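Local coordinates for protein putative phosphosugar isomerases (Salmonella typhimurium LT2, PDB 3FKJ) that probably binds a phosphosugar or related carbohydrate derivative and may act as an isomerase, at residues 198-203 against 322-327; 206-211 against 290-295; 215-220 against 264-269; 238-243 against 330-335. All blocks are in the same frame, centred on the assembly; numbering follows the deposited sequence.

Interaction 1 (198-203 against 322-327)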
loop_
_atom_site.group_PDB
_atom_site.type_symbol
_atom_site.label_atom_id
_atom_site.label_comp_id
_atom_site.label_asym_id
_atom_site.label_seq_id
_atom_site.Cartn_x
_atom_site.Cartn_y
_atom_site.Cartn_z
ATOM N N GLN A 198 25.397 -6.499 15.434
ATOM C CA GLN A 198 25.461 -7.851 16.022
ATOM C C GLN A 198 25.071 -7.849 17.484
ATOM O O GLN A 198 24.326 -8.705 17.934
ATOM C CB GLN A 198 26.863 -8.465 15.917
ATOM C CG GLN A 198 27.381 -8.667 14.488
ATOM C CD GLN A 198 26.547 -9.636 13.670
ATOM O OE1 GLN A 198 25.972 -10.590 14.209
ATOM N NE2 GLN A 198 26.473 -9.393 12.350
ATOM N N GLU A 199 25.586 -6.883 18.228
ATOM C CA GLU A 199 25.361 -6.853 19.668
ATOM C C GLU A 199 23.921 -6.486 19.945
ATOM O O GLU A 199 23.230 -7.170 20.690
ATOM C CB GLU A 199 26.297 -5.836 20.323
ATOM C CG GLU A 199 26.439 -5.963 21.825
ATOM C CD GLU A 199 27.674 -5.227 22.372
ATOM O OE1 GLU A 199 28.378 -4.536 21.598
ATOM O OE2 GLU A 199 27.948 -5.342 23.591
ATOM N N ASP A 200 23.469 -5.399 19.325
ATOM C CA ASP A 200 22.082 -4.951 19.490
ATOM C C ASP A 200 21.081 -6.061 19.132
ATOM O O ASP A 200 20.109 -6.257 19.856
ATOM C CB ASP A 200 21.807 -3.682 18.674
ATOM C CG ASP A 200 20.464 -3.044 19.017
ATOM O OD1 ASP A 200 20.245 -2.731 20.193
ATOM O OD2 ASP A 200 19.618 -2.859 18.109
ATOM N N ALA A 201 21.361 -6.792 18.052
ATOM C CA ALA A 201 20.497 -7.863 17.548
ATOM C C ALA A 201 20.332 -8.976 18.561
ATOM O O ALA A 201 19.234 -9.506 18.732
ATOM C CB ALA A 201 21.060 -8.415 16.257
ATOM N N GLN A 202 21.429 -9.325 19.228
ATOM C CA GLN A 202 21.423 -10.313 20.320
ATOM C C GLN A 202 20.542 -9.906 21.486
ATOM O O GLN A 202 19.846 -10.715 22.084
ATOM C CB GLN A 202 22.850 -10.535 20.852
ATOM C CG GLN A 202 23.729 -11.374 19.961
ATOM C CD GLN A 202 22.979 -12.566 19.413
ATOM O OE1 GLN A 202 22.371 -13.317 20.170
ATOM N NE2 GLN A 202 22.970 -12.718 18.089
ATOM N N ARG A 203 20.623 -8.635 21.818
ATOM C CA ARG A 203 19.946 -8.069 22.963
ATOM C C ARG A 203 18.423 -7.971 22.631
ATOM O O ARG A 203 17.541 -8.281 23.465
ATOM C CB ARG A 203 20.680 -6.747 23.250
ATOM C CG ARG A 203 20.163 -5.866 24.341
ATOM C CD ARG A 203 19.545 -4.575 23.763
ATOM N NE ARG A 203 18.093 -4.683 23.677
ATOM C CZ ARG A 203 17.337 -4.517 22.587
ATOM N NH1 ARG A 203 16.024 -4.685 22.717
ATOM N NH2 ARG A 203 17.842 -4.166 21.387
ATOM N N ASP A 322 18.360 -8.842 8.370
ATOM C CA ASP A 322 18.812 -10.252 8.327
ATOM C C ASP A 322 19.465 -10.638 9.631
ATOM O O ASP A 322 19.303 -11.772 10.097
ATOM C CB ASP A 322 19.799 -10.514 7.181
ATOM C CG ASP A 322 19.113 -10.720 5.822
ATOM O OD1 ASP A 322 17.902 -10.998 5.780
ATOM O OD2 ASP A 322 19.795 -10.626 4.780
ATOM N N VAL A 323 20.170 -9.680 10.232
ATOM C CA VAL A 323 20.924 -9.930 11.469
ATOM C C VAL A 323 19.948 -10.071 12.629
ATOM O O VAL A 323 20.010 -11.038 13.370
ATOM C CB VAL A 323 22.015 -8.821 11.753
ATOM C CG1 VAL A 323 22.818 -9.139 13.044
ATOM C CG2 VAL A 323 22.933 -8.636 10.523
ATOM N N TYR A 324 19.013 -9.127 12.755
ATOM C CA TYR A 324 18.029 -9.198 13.817
ATOM C C TYR A 324 17.153 -10.436 13.668
ATOM O O TYR A 324 16.850 -11.075 14.655
ATOM C CB TYR A 324 17.156 -7.954 13.836
ATOM C CG TYR A 324 17.880 -6.719 14.273
ATOM C CD1 TYR A 324 18.593 -5.959 13.361
ATOM C CD2 TYR A 324 17.849 -6.307 15.600
ATOM C CE1 TYR A 324 19.275 -4.822 13.753
ATOM C CE2 TYR A 324 18.513 -5.168 15.995
ATOM C CZ TYR A 324 19.229 -4.421 15.068
ATOM O OH TYR A 324 19.907 -3.266 15.447
ATOM N N ASN A 325 16.756 -10.753 12.431
ATOM C CA ASN A 325 15.916 -11.921 12.137
ATOM C C ASN A 325 16.508 -13.266 12.518
ATOM O O ASN A 325 15.779 -14.140 13.012
ATOM C CB ASN A 325 15.497 -11.970 10.674
ATOM C CG ASN A 325 14.721 -10.760 10.253
ATOM O OD1 ASN A 325 14.242 -10.006 11.087
ATOM N ND2 ASN A 325 14.601 -10.555 8.950
ATOM N N LEU A 326 17.807 -13.448 12.273
ATOM C CA LEU A 326 18.502 -14.661 12.708
ATOM C C LEU A 326 18.610 -14.696 14.239
ATOM O O LEU A 326 18.322 -15.712 14.877
ATOM C CB LEU A 326 19.900 -14.744 12.077
ATOM C CG LEU A 326 20.620 -16.095 12.052
ATOM C CD1 LEU A 326 19.815 -17.101 11.243
ATOM C CD2 LEU A 326 22.008 -15.928 11.490
ATOM N N ALA A 327 19.043 -13.594 14.835
ATOM C CA ALA A 327 19.109 -13.509 16.292
ATOM C C ALA A 327 17.760 -13.848 16.960
ATOM O O ALA A 327 17.718 -14.577 17.955
ATOM C CB ALA A 327 19.587 -12.138 16.719
HETATM O O HOH W 1 19.782 -14.981 19.595
#
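The first torsion of Asp200 (chi1 -169°) turns CG away from the backbone N and carries the carboxylate to the phenol of Tyr324, whose own CG lies anti to the carbonyl carbon. The two meet in a helix-helix packing on one flank of the second parallel sheet of this SIS-type protein: helices 198-208 and 313-331 run in roughly the same direction, their short segments crossing at -37° with axes 8.4 Å apart. So close an approach depends on small residues at the interface. Ala201 sets its CB over one face of the Tyr324 ring, 4.1 Å from the centroid, a CH-pi contact displaced toward the rim. The same methyl touches Val323 CG1 at 3.7 Å and, one turn on, the CB of Ala327. Gln198 lays its amide across Val323 at about a right angle, while its NE2 is bonded to Tyr145 outside the segments.

The polar side is a short chain of bonds. Tyr324 OH donates to Asp200 OD2 at 2.7 Å on the anti lone pair, with carboxylate and ring planes 78° apart. OD2 also accepts from Gln292 on strand 290-295, and Asp200 OD1 pairs with Arg203 NH2 at 3.0 Å. A carboxylate gripped by three donors is probably held as the anion and fixed in rotation, and it in turn pins the phenol. On the other flank, a water bridges the two helices, 2.7 Å from Ala327 O and 3.1 Å from Gln202 OE1.

Interaction 2 (206-211 against 290-295)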
loop_
_atom_site.group_PDB
_atom_site.type_symbol
_atom_site.label_atom_id
_atom_site.label_comp_id
_atom_site.label_asym_id
_atom_site.label_seq_id
_atom_site.Cartn_x
_atom_site.Cartn_y
_atom_site.Cartn_z
ATOM N N ALA A 206 16.917 -11.666 22.723
ATOM C CA ALA A 206 16.660 -12.061 24.118
ATOM C C ALA A 206 15.446 -11.320 24.710
ATOM O O ALA A 206 14.641 -11.910 25.432
ATOM C CB ALA A 206 17.889 -11.869 24.999
ATOM N N GLU A 207 15.293 -10.039 24.389
ATOM C CA GLU A 207 14.219 -9.241 24.994
ATOM C C GLU A 207 12.867 -9.311 24.284
ATOM O O GLU A 207 11.838 -9.005 24.899
ATOM C CB GLU A 207 14.669 -7.795 25.172
ATOM C CG GLU A 207 15.614 -7.667 26.363
ATOM C CD GLU A 207 16.545 -6.478 26.278
ATOM O OE1 GLU A 207 16.081 -5.407 25.833
ATOM O OE2 GLU A 207 17.732 -6.613 26.686
ATOM N N TRP A 208 12.858 -9.753 23.026
ATOM C CA TRP A 208 11.632 -9.740 22.186
ATOM C C TRP A 208 11.097 -11.125 21.869
ATOM O O TRP A 208 10.036 -11.257 21.282
ATOM C CB TRP A 208 11.904 -9.000 20.877
ATOM C CG TRP A 208 12.016 -7.502 21.029
ATOM C CD1 TRP A 208 12.937 -6.801 21.772
ATOM C CD2 TRP A 208 11.192 -6.524 20.396
ATOM N NE1 TRP A 208 12.741 -5.452 21.626
ATOM C CE2 TRP A 208 11.675 -5.248 20.790
ATOM C CE3 TRP A 208 10.106 -6.592 19.514
ATOM C CZ2 TRP A 208 11.077 -4.055 20.356
ATOM C CZ3 TRP A 208 9.520 -5.392 19.078
ATOM C CH2 TRP A 208 10.009 -4.155 19.491
ATOM N N LYS A 209 11.806 -12.159 22.302
ATOM C CA LYS A 209 11.463 -13.538 21.987
ATOM C C LYS A 209 10.075 -13.991 22.404
ATOM O O LYS A 209 9.545 -14.933 21.805
ATOM C CB LYS A 209 12.498 -14.495 22.603
ATOM C CG LYS A 209 12.739 -14.338 24.098
ATOM C CD LYS A 209 13.491 -15.542 24.603
ATOM C CE LYS A 209 13.869 -15.401 26.061
ATOM N NZ LYS A 209 14.083 -16.754 26.568
ATOM N N ASP A 210 9.483 -13.336 23.411
ATOM C CA ASP A 210 8.154 -13.717 23.888
ATOM C C ASP A 210 6.992 -12.842 23.404
ATOM O O ASP A 210 5.861 -13.092 23.769
ATOM C CB ASP A 210 8.156 -13.802 25.416
ATOM C CG ASP A 210 9.187 -14.793 25.937
ATOM O OD1 ASP A 210 9.269 -15.907 25.381
ATOM O OD2 ASP A 210 9.932 -14.455 26.871
ATOM N N GLU A 211 7.253 -11.850 22.553
ATOM C CA GLU A 211 6.191 -11.003 22.004
ATOM C C GLU A 211 5.348 -11.779 20.984
ATOM O O GLU A 211 5.869 -12.524 20.148
ATOM C CB GLU A 211 6.784 -9.744 21.375
ATOM C CG GLU A 211 7.645 -8.911 22.360
ATOM C CD GLU A 211 6.826 -8.341 23.512
ATOM O OE1 GLU A 211 5.584 -8.443 23.470
ATOM O OE2 GLU A 211 7.409 -7.805 24.476
ATOM N N LYS A 290 7.405 -0.395 23.631
ATOM C CA LYS A 290 8.607 -1.194 23.478
ATOM C C LYS A 290 9.165 -0.962 22.107
ATOM O O LYS A 290 8.741 -1.600 21.147
ATOM C CB LYS A 290 8.308 -2.682 23.659
ATOM C CG LYS A 290 9.560 -3.539 23.748
ATOM C CD LYS A 290 9.207 -4.994 23.919
ATOM C CE LYS A 290 10.400 -5.832 24.263
ATOM N NZ LYS A 290 9.973 -7.061 24.939
ATOM N N LEU A 291 10.127 -0.051 22.019
ATOM C CA LEU A 291 10.612 0.418 20.722
ATOM C C LEU A 291 11.984 -0.168 20.406
ATOM O O LEU A 291 12.889 -0.051 21.192
ATOM C CB LEU A 291 10.633 1.955 20.687
ATOM C CG LEU A 291 11.245 2.649 19.454
ATOM C CD1 LEU A 291 10.586 2.200 18.135
ATOM C CD2 LEU A 291 11.197 4.176 19.634
ATOM N N GLN A 292 12.107 -0.834 19.261
ATOM C CA GLN A 292 13.400 -1.145 18.653
ATOM C C GLN A 292 13.548 -0.168 17.504
ATOM O O GLN A 292 12.767 -0.205 16.530
ATOM C CB GLN A 292 13.442 -2.569 18.104
ATOM C CG GLN A 292 14.711 -2.900 17.279
ATOM C CD GLN A 292 15.964 -2.917 18.150
ATOM O OE1 GLN A 292 15.899 -3.278 19.311
ATOM N NE2 GLN A 292 17.098 -2.506 17.590
ATOM N N LEU A 293 14.507 0.734 17.638
ATOM C CA LEU A 293 14.826 1.670 16.584
ATOM C C LEU A 293 15.958 1.108 15.733
ATOM O O LEU A 293 16.973 0.690 16.255
ATOM C CB LEU A 293 15.223 3.014 17.193
ATOM C CG LEU A 293 15.465 4.184 16.232
ATOM C CD1 LEU A 293 14.293 4.435 15.279
ATOM C CD2 LEU A 293 15.774 5.411 17.061
ATOM N N ILE A 294 15.770 1.075 14.421
ATOM C CA ILE A 294 16.870 0.787 13.493
ATOM C C ILE A 294 16.987 1.975 12.548
ATOM O O ILE A 294 16.120 2.198 11.712
ATOM C CB ILE A 294 16.627 -0.525 12.727
ATOM C CG1 ILE A 294 16.418 -1.682 13.744
ATOM C CG2 ILE A 294 17.800 -0.797 11.793
ATOM C CD1 ILE A 294 16.035 -3.014 13.149
ATOM N N ASP A 295 18.065 2.749 12.705
ATOM C CA ASP A 295 18.199 4.034 12.031
ATOM C C ASP A 295 19.186 3.946 10.878
ATOM O O ASP A 295 20.376 3.692 11.105
ATOM C CB ASP A 295 18.662 5.106 13.037
ATOM C CG ASP A 295 18.715 6.516 12.419
ATOM O OD1 ASP A 295 18.333 6.681 11.224
ATOM O OD2 ASP A 295 19.119 7.463 13.132
#
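Charged and polar bonds fix the end of Lys290 at the turn that follows helix 198-208. Its ammonium NZ donates to Glu207 O at 2.7 Å, coming in from above the carbonyl plane, and to Glu211 OE2, also at 2.7 Å, on the anti lone pair of the carboxylate. The latter bond is a salt bridge between side chains that arrive from opposite directions. A type I beta turn from Trp208 to Glu211, closed by Glu211 N to Trp208 O, brings the Glu211 carboxylate back beside Glu207 O, the carbonyl just before it.

Aromatic contacts come second. The lysine chain is fully extended beyond CG and slides over one face of the Trp208 indole in the opposite direction to that side chain. Lys290 CE stands 3.6 Å from the centroid of the five-membered ring, 13° off its normal, in a CH-pi contact; NZ follows at 4.4 Å from the same centroid as a cation-pi partner. The positive charge is thus shared between two oxygens and a pi cloud, an arrangement likely to favour the protonated amine.

Van der Waals packing supplies the rest. The benzene end of the indole reaches the backbone of the strand, with Trp208 CH2 3.3 Å from Lys290 O, while Trp208 CZ2 lies 3.6 Å from Gln292 CB.

The contact ties the helix terminus to an outermost strand of the four-stranded parallel sheet. Strand 290-295 is bonded through its backbone to strand 263-268; Leu291 faces helix 274-286, and Gln292 and Ile294 pack on Tyr324 of helix 313-331.

Interaction 3 (215-220 against 264-269)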
loop_
_atom_site.group_PDB
_atom_site.type_symbol
_atom_site.label_atom_id
_atom_site.label_comp_id
_atom_site.label_asym_id
_atom_site.label_seq_id
_atom_site.Cartn_x
_atom_site.Cartn_y
_atom_site.Cartn_z
ATOM N N TYR A 215 4.421 -4.420 15.870
ATOM C CA TYR A 215 4.109 -3.447 14.800
ATOM C C TYR A 215 5.406 -2.924 14.101
ATOM O O TYR A 215 6.321 -2.460 14.769
ATOM C CB TYR A 215 3.224 -2.295 15.319
ATOM C CG TYR A 215 1.850 -2.757 15.760
ATOM C CD1 TYR A 215 0.860 -3.073 14.814
ATOM C CD2 TYR A 215 1.546 -2.935 17.115
ATOM C CE1 TYR A 215 -0.385 -3.526 15.198
ATOM C CE2 TYR A 215 0.295 -3.383 17.522
ATOM C CZ TYR A 215 -0.679 -3.680 16.544
ATOM O OH TYR A 215 -1.926 -4.118 16.890
HETATM N N MSE A 216 5.467 -3.109 12.772
HETATM C CA MSE A 216 6.509 -2.547 11.904
HETATM C C MSE A 216 6.136 -1.153 11.445
HETATM O O MSE A 216 4.949 -0.861 11.119
HETATM C CB MSE A 216 6.717 -3.405 10.668
HETATM C CG MSE A 216 7.198 -4.827 10.949
HETATM SE SE MSE A 216 8.742 -4.965 12.088
HETATM C CE MSE A 216 9.886 -3.667 11.011
HETATM N N MSE A 217 7.127 -0.279 11.425
HETATM C CA MSE A 217 6.899 1.113 11.043
HETATM C C MSE A 217 8.081 1.678 10.251
HETATM O O MSE A 217 9.235 1.279 10.428
HETATM C CB MSE A 217 6.604 1.953 12.311
HETATM C CG MSE A 217 6.161 3.393 12.057
HETATM SE SE MSE A 217 5.726 4.377 13.716
HETATM C CE MSE A 217 4.602 3.093 14.515
ATOM N N GLY A 218 7.749 2.615 9.378
ATOM C CA GLY A 218 8.667 3.261 8.501
ATOM C C GLY A 218 7.895 4.224 7.633
ATOM O O GLY A 218 6.657 4.256 7.639
ATOM N N SER A 219 8.643 5.023 6.889
ATOM C CA SER A 219 8.067 5.987 5.967
ATOM C C SER A 219 8.951 6.118 4.776
ATOM O O SER A 219 10.067 5.619 4.776
ATOM C CB SER A 219 7.937 7.366 6.643
ATOM O OG SER A 219 9.220 7.903 6.949
ATOM N N GLY A 220 8.484 6.848 3.777
ATOM C CA GLY A 220 9.312 7.115 2.587
ATOM C C GLY A 220 9.997 5.905 2.010
ATOM O O GLY A 220 9.329 4.926 1.686
ATOM N N PHE A 264 6.971 -2.001 18.893
ATOM C CA PHE A 264 7.162 -1.368 17.593
ATOM C C PHE A 264 8.625 -1.506 17.170
ATOM O O PHE A 264 9.531 -1.206 17.939
ATOM C CB PHE A 264 6.864 0.135 17.674
ATOM C CG PHE A 264 5.460 0.465 18.075
ATOM C CD1 PHE A 264 4.474 0.622 17.113
ATOM C CD2 PHE A 264 5.129 0.663 19.408
ATOM C CE1 PHE A 264 3.165 0.939 17.471
ATOM C CE2 PHE A 264 3.836 0.987 19.774
ATOM C CZ PHE A 264 2.835 1.106 18.777
ATOM N N ILE A 265 8.841 -1.929 15.936
ATOM C CA ILE A 265 10.131 -1.830 15.295
ATOM C C ILE A 265 9.982 -0.738 14.208
ATOM O O ILE A 265 9.202 -0.903 13.246
ATOM C CB ILE A 265 10.591 -3.189 14.662
ATOM C CG1 ILE A 265 10.516 -4.300 15.729
ATOM C CG2 ILE A 265 12.021 -3.018 14.040
ATOM C CD1 ILE A 265 10.436 -5.730 15.217
ATOM N N LEU A 266 10.701 0.371 14.414
ATOM C CA LEU A 266 10.733 1.509 13.497
ATOM C C LEU A 266 11.997 1.429 12.673
ATOM O O LEU A 266 13.096 1.384 13.205
ATOM C CB LEU A 266 10.662 2.853 14.228
ATOM C CG LEU A 266 10.781 4.167 13.415
ATOM C CD1 LEU A 266 9.598 4.325 12.494
ATOM C CD2 LEU A 266 10.862 5.360 14.332
ATOM N N LEU A 267 11.814 1.370 11.362
ATOM C CA LEU A 267 12.900 1.463 10.397
ATOM C C LEU A 267 12.970 2.892 9.944
ATOM O O LEU A 267 12.285 3.268 9.014
ATOM C CB LEU A 267 12.645 0.549 9.207
ATOM C CG LEU A 267 12.357 -0.925 9.543
ATOM C CD1 LEU A 267 12.284 -1.648 8.268
ATOM C CD2 LEU A 267 13.414 -1.533 10.456
ATOM N N GLN A 268 13.786 3.671 10.650
ATOM C CA GLN A 268 13.933 5.111 10.433
ATOM C C GLN A 268 14.833 5.403 9.213
ATOM O O GLN A 268 15.846 4.726 8.977
ATOM C CB GLN A 268 14.505 5.798 11.695
ATOM C CG GLN A 268 14.600 7.313 11.595
ATOM C CD GLN A 268 14.932 7.995 12.908
ATOM O OE1 GLN A 268 15.524 7.389 13.803
ATOM N NE2 GLN A 268 14.551 9.274 13.027
ATOM N N SER A 269 14.424 6.422 8.461
ATOM C CA SER A 269 15.079 6.811 7.229
ATOM C C SER A 269 15.907 8.077 7.410
ATOM O O SER A 269 15.663 8.893 8.335
ATOM C CB SER A 269 14.037 7.114 6.135
ATOM O OG SER A 269 13.231 6.000 5.828
HETATM O O HOH W 2 11.417 5.400 7.763
#
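The Phe264 ring is met obliquely by Tyr215 CB and, in the conformer given, by the methyl of Met217, a selenomethionine like Met216. The Tyr215 ring is also oblique to that of Phe264, centroids 5.8 Å apart and planes at 33°, and its hydroxyl bonds to Asn241 of the second subunit. Leu266 CD1, against CG of the same Met217 conformer at 3.6 Å, extends this apolar face. On the reverse face Met216 bends at chi2 and chi3 (-51° and -52°), which curls its chain beside Ile265, Met216 SE 3.6 Å from Ile265 CB, and brings CE over Leu267, beneath helix 223-238.

Both strands are central in the parallel sheet of an alpha/beta SIS-type fold. Three backbone bonds join them: Ile265 N to Tyr215 O, Met217 N to Ile265 O, and Leu267 N to Met217 O at 2.7 Å. Past the strand ends a water accepts from Ser219 N at 2.9 Å, lies 2.6 Å from Leu267 O and bonds to Ser269 OG. Hydrocarbon and selenium on both faces thus bury a polar seam whose bonds are internal, and the water bridges the two segments where the backbones diverge.

Interaction 4 (238-243 against 330-335)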
loop_
_atom_site.group_PDB
_atom_site.type_symbol
_atom_site.label_atom_id
_atom_site.label_comp_id
_atom_site.label_asym_id
_atom_site.label_seq_id
_atom_site.Cartn_x
_atom_site.Cartn_y
_atom_site.Cartn_z
ATOM N N GLN A 238 8.094 -16.495 11.464
ATOM C CA GLN A 238 8.121 -16.549 12.918
ATOM C C GLN A 238 6.797 -16.825 13.564
ATOM O O GLN A 238 6.757 -17.053 14.755
ATOM C CB GLN A 238 8.706 -15.250 13.514
ATOM C CG GLN A 238 10.178 -15.042 13.294
ATOM C CD GLN A 238 11.023 -16.088 13.979
ATOM O OE1 GLN A 238 11.216 -16.038 15.174
ATOM N NE2 GLN A 238 11.559 -17.008 13.209
ATOM N N TRP A 239 5.713 -16.801 12.803
ATOM C CA TRP A 239 4.352 -16.882 13.346
ATOM C C TRP A 239 4.076 -15.875 14.480
ATOM O O TRP A 239 3.488 -16.236 15.474
ATOM C CB TRP A 239 3.955 -18.301 13.770
ATOM C CG TRP A 239 4.166 -19.345 12.745
ATOM C CD1 TRP A 239 4.114 -19.191 11.374
ATOM C CD2 TRP A 239 4.398 -20.746 12.986
ATOM N NE1 TRP A 239 4.354 -20.403 10.758
ATOM C CE2 TRP A 239 4.538 -21.371 11.719
ATOM C CE3 TRP A 239 4.508 -21.536 14.150
ATOM C CZ2 TRP A 239 4.806 -22.746 11.588
ATOM C CZ3 TRP A 239 4.786 -22.897 14.010
ATOM C CH2 TRP A 239 4.918 -23.483 12.735
ATOM N N ILE A 240 4.471 -14.614 14.282
ATOM C CA ILE A 240 4.212 -13.509 15.235
ATOM C C ILE A 240 3.228 -12.552 14.563
ATOM O O ILE A 240 3.440 -12.131 13.427
ATOM C CB ILE A 240 5.531 -12.733 15.570
ATOM C CG1 ILE A 240 6.485 -13.603 16.391
ATOM C CG2 ILE A 240 5.234 -11.400 16.291
ATOM C CD1 ILE A 240 7.989 -13.190 16.272
ATOM N N ASN A 241 2.152 -12.215 15.265
ATOM C CA ASN A 241 1.142 -11.374 14.718
ATOM C C ASN A 241 1.774 -10.019 14.442
ATOM O O ASN A 241 2.585 -9.527 15.243
ATOM C CB ASN A 241 -0.011 -11.187 15.700
ATOM C CG ASN A 241 -0.711 -12.468 16.037
ATOM O OD1 ASN A 241 -1.443 -13.018 15.218
ATOM N ND2 ASN A 241 -0.533 -12.929 17.281
ATOM N N SER A 242 1.430 -9.432 13.308
ATOM C CA SER A 242 2.078 -8.198 12.903
ATOM C C SER A 242 1.244 -7.411 11.915
ATOM O O SER A 242 0.455 -7.975 11.119
ATOM C CB SER A 242 3.477 -8.504 12.309
ATOM O OG SER A 242 4.223 -7.334 12.059
ATOM N N ALA A 243 1.415 -6.098 12.009
ATOM C CA ALA A 243 0.945 -5.143 11.014
ATOM C C ALA A 243 2.068 -4.175 10.747
ATOM O O ALA A 243 2.919 -3.968 11.601
ATOM C CB ALA A 243 -0.308 -4.342 11.537
ATOM N N THR A 330 16.768 -17.643 16.446
ATOM C CA THR A 330 17.547 -18.534 17.339
ATOM C C THR A 330 17.004 -18.428 18.761
ATOM O O THR A 330 16.688 -19.454 19.354
ATOM C CB THR A 330 19.054 -18.226 17.276
ATOM O OG1 THR A 330 19.419 -18.030 15.904
ATOM C CG2 THR A 330 19.898 -19.381 17.855
ATOM N N ALA A 331 16.826 -17.195 19.272
ATOM C CA ALA A 331 16.245 -16.978 20.620
ATOM C C ALA A 331 14.884 -17.633 20.781
ATOM O O ALA A 331 14.562 -18.098 21.866
ATOM C CB ALA A 331 16.129 -15.512 20.957
ATOM N N ARG A 332 14.093 -17.681 19.704
ATOM C CA ARG A 332 12.761 -18.265 19.778
ATOM C C ARG A 332 12.701 -19.739 19.420
ATOM O O ARG A 332 11.634 -20.305 19.429
ATOM C CB ARG A 332 11.787 -17.498 18.892
ATOM C CG ARG A 332 11.644 -16.039 19.289
ATOM C CD ARG A 332 10.673 -15.310 18.385
ATOM N NE ARG A 332 9.272 -15.674 18.628
ATOM C CZ ARG A 332 8.504 -16.415 17.825
ATOM N NH1 ARG A 332 8.977 -16.960 16.716
ATOM N NH2 ARG A 332 7.246 -16.644 18.154
ATOM N N ASN A 333 13.825 -20.352 19.081
ATOM C CA ASN A 333 13.834 -21.745 18.644
ATOM C C ASN A 333 12.870 -22.004 17.485
ATOM O O ASN A 333 12.174 -23.032 17.446
ATOM C CB ASN A 333 13.521 -22.655 19.834
ATOM C CG ASN A 333 14.248 -23.959 19.774
ATOM O OD1 ASN A 333 15.353 -24.047 19.226
ATOM N ND2 ASN A 333 13.641 -24.999 20.349
ATOM N N HIS A 334 12.845 -21.047 16.549
ATOM C CA HIS A 334 11.968 -21.069 15.401
ATOM C C HIS A 334 12.807 -20.678 14.153
ATOM O O HIS A 334 12.984 -19.493 13.854
ATOM C CB HIS A 334 10.801 -20.111 15.653
ATOM C CG HIS A 334 9.733 -20.137 14.605
ATOM N ND1 HIS A 334 8.400 -20.262 14.923
ATOM C CD2 HIS A 334 9.786 -20.005 13.255
ATOM C CE1 HIS A 334 7.678 -20.187 13.821
ATOM N NE2 HIS A 334 8.497 -20.045 12.791
ATOM N N PRO A 335 13.416 -21.676 13.486
ATOM C CA PRO A 335 14.182 -21.342 12.270
ATOM C C PRO A 335 13.363 -20.560 11.215
ATOM O O PRO A 335 12.150 -20.719 11.089
ATOM C CB PRO A 335 14.627 -22.703 11.742
ATOM C CG PRO A 335 14.662 -23.593 13.003
ATOM C CD PRO A 335 13.524 -23.108 13.853
#
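Hydrogen bonds come first, and Gln238 supplies three of their ends to Arg332 and His334. Arg332 NH1 donates twice: to the backbone Gln238 O at 3.0 Å, on a lone pair in the carbonyl plane, and to Gln238 OE1 at 2.9 Å, where it stands 64° above the plane of the amide carbonyl. Amide and guanidinium planes are turned steeply from each other. The far side of the same amide is engaged too, Gln238 NE2 donating a hydrogen bond to His334 O at 2.9 Å with that oxygen close to the amide plane. Held at both ends, the amide has little freedom to rotate; the bend of the glutamine chain at chi2 (-64°) carries it to this position.

These bonds join two helix ends. Helix 313-331 closes in a Schellman motif with Asn333 at positive phi, and helix 223-238 gives way to Trp239, also at positive phi, before strand 241-246 enters the parallel sheet of the SIS-type fold. Arg332 NE adds a bond to Lys209 O, in the turn after helix 198-208.

Among flat groups, His334 directs its edge at the face of Trp239 in a T-shaped pair, its CE1 3.4 Å from Trp239 CD2 and the planes 83° apart. One face of the imidazole is taken by Gln238 CA in a CH-pi contact, 3.8 Å from the ring centroid. Trp239 NE1 is bonded to Glu256 of the second subunit.

Ile240 packs against the flat of the cation: its CD1 sits over the centre of one face of the Arg332 guanidinium, 3.6 Å from CZ.

Two helices and one parallel sheet connect all four contacts. Interactions 1 and 2, centres 10 Å apart, share helix 198-208 and are stitched by Gln292, whose NE2 lies 2.6 Å from Asp200 OD2 while its OE1 lies 3.0 Å from Arg203 NH2. Interaction 2 passes into interaction 3 through neighbouring strands, with Gln292 N 2.9 Å from Phe264 O. On the other side of strand 213-218, Met216 N meets Ala243 O at 2.9 Å, joining interaction 3 to interaction 4. Helix 313-331 serves interactions 1 and 4, centres 13 Å apart. Interactions 3 and 4 also touch the second subunit, so the sheet links the helix packing to the dimer.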